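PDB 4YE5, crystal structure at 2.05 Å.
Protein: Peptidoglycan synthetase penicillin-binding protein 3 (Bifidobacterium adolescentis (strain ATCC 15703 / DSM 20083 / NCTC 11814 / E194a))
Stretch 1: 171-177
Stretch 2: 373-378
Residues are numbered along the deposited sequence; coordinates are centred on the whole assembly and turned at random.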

ATOM      1  N   ALA A 171       5.522   7.464  -6.599  1.00 24.30           N
ATOM      2  CA  ALA A 171       4.156   7.147  -6.172  1.00 23.48           C
ATOM      3  C   ALA A 171       4.153   5.789  -5.510  1.00 23.13           C
ATOM      4  O   ALA A 171       5.075   5.006  -5.726  1.00 21.83           O
ATOM      5  CB  ALA A 171       3.191   7.148  -7.369  1.00 21.58           C
ATOM      6  N   GLY A 172       3.111   5.517  -4.715  1.00 23.14           N
ATOM      7  CA  GLY A 172       2.868   4.193  -4.176  1.00 21.59           C
ATOM      8  C   GLY A 172       3.998   3.665  -3.318  1.00 19.89           C
ATOM      9  O   GLY A 172       4.714   4.422  -2.673  1.00 20.49           O
ATOM     10  N   ILE A 173       4.127   2.346  -3.286  1.00 18.47           N
ATOM     11  CA  ILE A 173       5.157   1.687  -2.496  1.00 20.14           C
ATOM     12  C   ILE A 173       6.589   2.084  -2.942  1.00 19.38           C
ATOM     13  O   ILE A 173       7.497   2.202  -2.113  1.00 19.34           O
ATOM     14  CB  ILE A 173       4.940   0.166  -2.567  1.00 24.98           C
ATOM     15  CG1 ILE A 173       3.628  -0.174  -1.828  1.00 30.49           C
ATOM     16  CG2 ILE A 173       6.112  -0.579  -1.927  1.00 18.95           C
ATOM     17  CD1 ILE A 173       3.172  -1.552  -2.050  1.00 34.74           C
ATOM     18  N   GLU A 174       6.762   2.337  -4.235  1.00 20.13           N
ATOM     19  CA  GLU A 174       8.075   2.781  -4.762  1.00 23.96           C
ATOM     20  C   GLU A 174       8.541   4.028  -4.030  1.00 22.72           C
ATOM     21  O   GLU A 174       9.712   4.174  -3.695  1.00 25.18           O
ATOM     22  CB  GLU A 174       7.985   3.071  -6.272  1.00 19.16           C
ATOM     23  CG  GLU A 174       7.688   1.845  -7.134  1.00 18.76           C
ATOM     24  CD  GLU A 174       8.934   1.020  -7.459  1.00 23.73           C
ATOM     25  OE1 GLU A 174       9.976   1.176  -6.778  1.00 19.94           O
ATOM     26  OE2 GLU A 174       8.874   0.209  -8.410  1.00 22.78           O
ATOM     27  N   GLN A 175       7.602   4.927  -3.757  1.00 22.37           N
ATOM     28  CA  GLN A 175       7.932   6.165  -3.078  1.00 22.97           C
ATOM     29  C   GLN A 175       8.107   5.924  -1.585  1.00 28.43           C
ATOM     30  O   GLN A 175       9.084   6.359  -0.983  1.00 25.43           O
ATOM     31  CB  GLN A 175       6.825   7.197  -3.310  1.00 20.72           C
ATOM     32  CG  GLN A 175       6.933   8.435  -2.408  1.00 26.89           C
ATOM     33  CD  GLN A 175       5.830   9.443  -2.692  1.00 39.66           C
ATOM     34  OE1 GLN A 175       5.167   9.370  -3.725  1.00 46.64           O
ATOM     35  NE2 GLN A 175       5.616  10.372  -1.766  1.00 45.94           N
HETATM   36  N   MSE A 176       7.155   5.224  -0.978  1.00 26.79           N
HETATM   37  CA  MSE A 176       7.219   4.995   0.464  1.00 23.37           C
HETATM   38  C   MSE A 176       8.484   4.263   0.892  1.00 24.92           C
HETATM   39  O   MSE A 176       9.059   4.562   1.931  1.00 26.32           O
HETATM   40  CB  MSE A 176       6.026   4.166   0.918  1.00 20.27           C
HETATM   41  CG  MSE A 176       6.000   3.970   2.400  1.00 30.26           C
HETATM   42 SE   MSE A 176       4.342   3.079   2.869  0.43 39.72          SE
HETATM   43  CE  MSE A 176       4.965   1.312   2.564  1.00 19.60           C
ATOM     44  N   GLU A 177       8.886   3.273   0.104  1.00 22.53           N
ATOM     45  CA  GLU A 177      10.046   2.448   0.438  1.00 23.21           C
ATOM     46  C   GLU A 177      11.286   2.879  -0.349  1.00 27.38           C
ATOM     47  O   GLU A 177      12.229   2.108  -0.489  1.00 24.25           O
ATOM     48  CB  GLU A 177       9.732   0.986   0.128  1.00 22.50           C
ATOM     49  CG  GLU A 177       8.638   0.421   1.052  1.00 23.31           C
ATOM     50  CD  GLU A 177       9.053   0.531   2.486  1.00 31.44           C
ATOM     51  OE1 GLU A 177      10.104  -0.059   2.835  1.00 37.60           O
ATOM     52  OE2 GLU A 177       8.369   1.252   3.247  1.00 35.33           O
ATOM     53  N   GLY A 373      -0.596   4.855  10.399  1.00 22.82           N
ATOM     54  CA  GLY A 373       0.811   4.563  10.617  1.00 26.86           C
ATOM     55  C   GLY A 373       1.414   3.809   9.439  1.00 30.00           C
ATOM     56  O   GLY A 373       2.609   3.558   9.415  1.00 25.84           O
ATOM     57  N   LEU A 374       0.593   3.455   8.451  1.00 23.84           N
ATOM     58  CA  LEU A 374       1.106   2.767   7.255  1.00 25.19           C
ATOM     59  C   LEU A 374       1.975   3.658   6.366  1.00 27.07           C
ATOM     60  O   LEU A 374       2.786   3.156   5.584  1.00 30.01           O
ATOM     61  CB  LEU A 374      -0.046   2.209   6.416  1.00 19.72           C
ATOM     62  CG  LEU A 374      -0.872   1.072   7.031  1.00 21.63           C
ATOM     63  CD1 LEU A 374      -2.212   0.969   6.313  1.00 22.88           C
ATOM     64  CD2 LEU A 374      -0.121  -0.250   6.976  1.00 22.61           C
ATOM     65  N   ASN A 375       1.776   4.969   6.468  1.00 26.40           N
ATOM     66  CA  ASN A 375       2.516   5.955   5.664  1.00 32.38           C
ATOM     67  C   ASN A 375       2.354   5.808   4.154  1.00 31.82           C
ATOM     68  O   ASN A 375       3.273   6.108   3.402  1.00 30.18           O
ATOM     69  CB  ASN A 375       4.007   5.951   6.001  1.00 35.97           C
ATOM     70  CG  ASN A 375       4.275   6.175   7.473  1.00 48.70           C
ATOM     71  OD1 ASN A 375       3.659   7.034   8.110  1.00 49.16           O
ATOM     72  ND2 ASN A 375       5.199   5.394   8.026  1.00 55.08           N
ATOM     73  N   LEU A 376       1.195   5.346   3.704  1.00 23.34           N
ATOM     74  CA  LEU A 376       0.908   5.290   2.270  1.00 21.42           C
ATOM     75  C   LEU A 376       0.818   6.713   1.739  1.00 26.94           C
ATOM     76  O   LEU A 376       0.188   7.570   2.374  1.00 27.81           O
ATOM     77  CB  LEU A 376      -0.422   4.565   2.037  1.00 19.34           C
ATOM     78  CG  LEU A 376      -0.326   3.070   2.385  1.00 29.17           C
ATOM     79  CD1 LEU A 376      -1.688   2.470   2.624  1.00 28.47           C
ATOM     80  CD2 LEU A 376       0.398   2.347   1.268  1.00 32.87           C
ATOM     81  N   PRO A 377       1.474   6.991   0.594  1.00 28.41           N
ATOM     82  CA  PRO A 377       1.342   8.335   0.011  1.00 27.13           C
ATOM     83  C   PRO A 377      -0.122   8.617  -0.337  1.00 25.86           C
ATOM     84  O   PRO A 377      -0.784   7.743  -0.892  1.00 22.57           O
ATOM     85  CB  PRO A 377       2.191   8.246  -1.259  1.00 26.79           C
ATOM     86  CG  PRO A 377       3.242   7.194  -0.924  1.00 27.88           C
ATOM     87  CD  PRO A 377       2.459   6.168  -0.130  1.00 25.27           C
ATOM     88  N   GLY A 378      -0.626   9.799   0.013  1.00 26.20           N
ATOM     89  CA  GLY A 378      -1.974  10.185  -0.371  1.00 29.14           C
ATOM     90  C   GLY A 378      -3.035   9.731   0.622  1.00 26.16           C
ATOM     91  O   GLY A 378      -4.224   9.960   0.428  1.00 28.06           O
TER

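Stretch 1 is a short turn of helix, whereas stretch 2 is an irregular segment with neither helix nor strand; residues that touch across the contact are at least 198 positions apart in the same chain. The helical turn is held by its own backbone: Gln175 N donates to Ala171 O at 3.2 Å, Met176 N to Gly172 O at 3.1 Å, and Glu177 N to Ile173 O at 2.8 Å. Glu177 is the first residue to leave helical angles. Across the gap, the CA atoms of Gly172 and Pro377 approach to 6.1 Å, and those of Met176 and Leu376 to 6.6 Å, so successive residues of the loop lie near positions one helical turn apart. No hydrogen bond links the stretches; the contact, which buries 264 Å² in all, rests on shape and van der Waals packing.

Gly172 meets the loop through its backbone; its phi of 60° by itself favours glycine, and the Gly172 carbonyl O lies 3.6 Å from CG of Pro377. The same oxygen accepts the helical bond from Met176 N, so the proline packs against a carbonyl already engaged in the turn.

Pro377 has the largest area covered by the other stretch, 78 Å². Its CA-to-CB bond points toward the helix, and its compact ring offers CG and CD as packing atoms. Pro377 CD lies 4.2 Å from Met176 CB, an apolar contact, while Pro377 CG comes within 3.9 Å of Gln175 CD. The long chain of Gln175, with chi1 and chi2 both t, passes the ring at the exposed margin, where a polar end group can remain accessible to solvent.

Met176, modelled as selenomethionine, is the chief contributor from the helix, with 76 Å² covered. Its CA-to-CB bond points toward the loop, and the extended chain (chi1 and chi2 t, chi3 p) carries selenium to the backbone of stretch 2. Met176 SE lies 3.1 Å from Leu374 O and 3.3 Å from Asn375 O. These are close approaches of a large, polarizable atom to carbonyl oxygens, and a flexible, unbranched side chain is well suited to reaching them.

Leu376 completes the apolar side of this contact. Although its CA-to-CB bond points away from the helix, the end of the side chain comes nearer, placing Leu376 CD2 4.3 Å from Met176 SE. The branched leucine thus adds hydrocarbon surface beside the selenium while remaining buried itself.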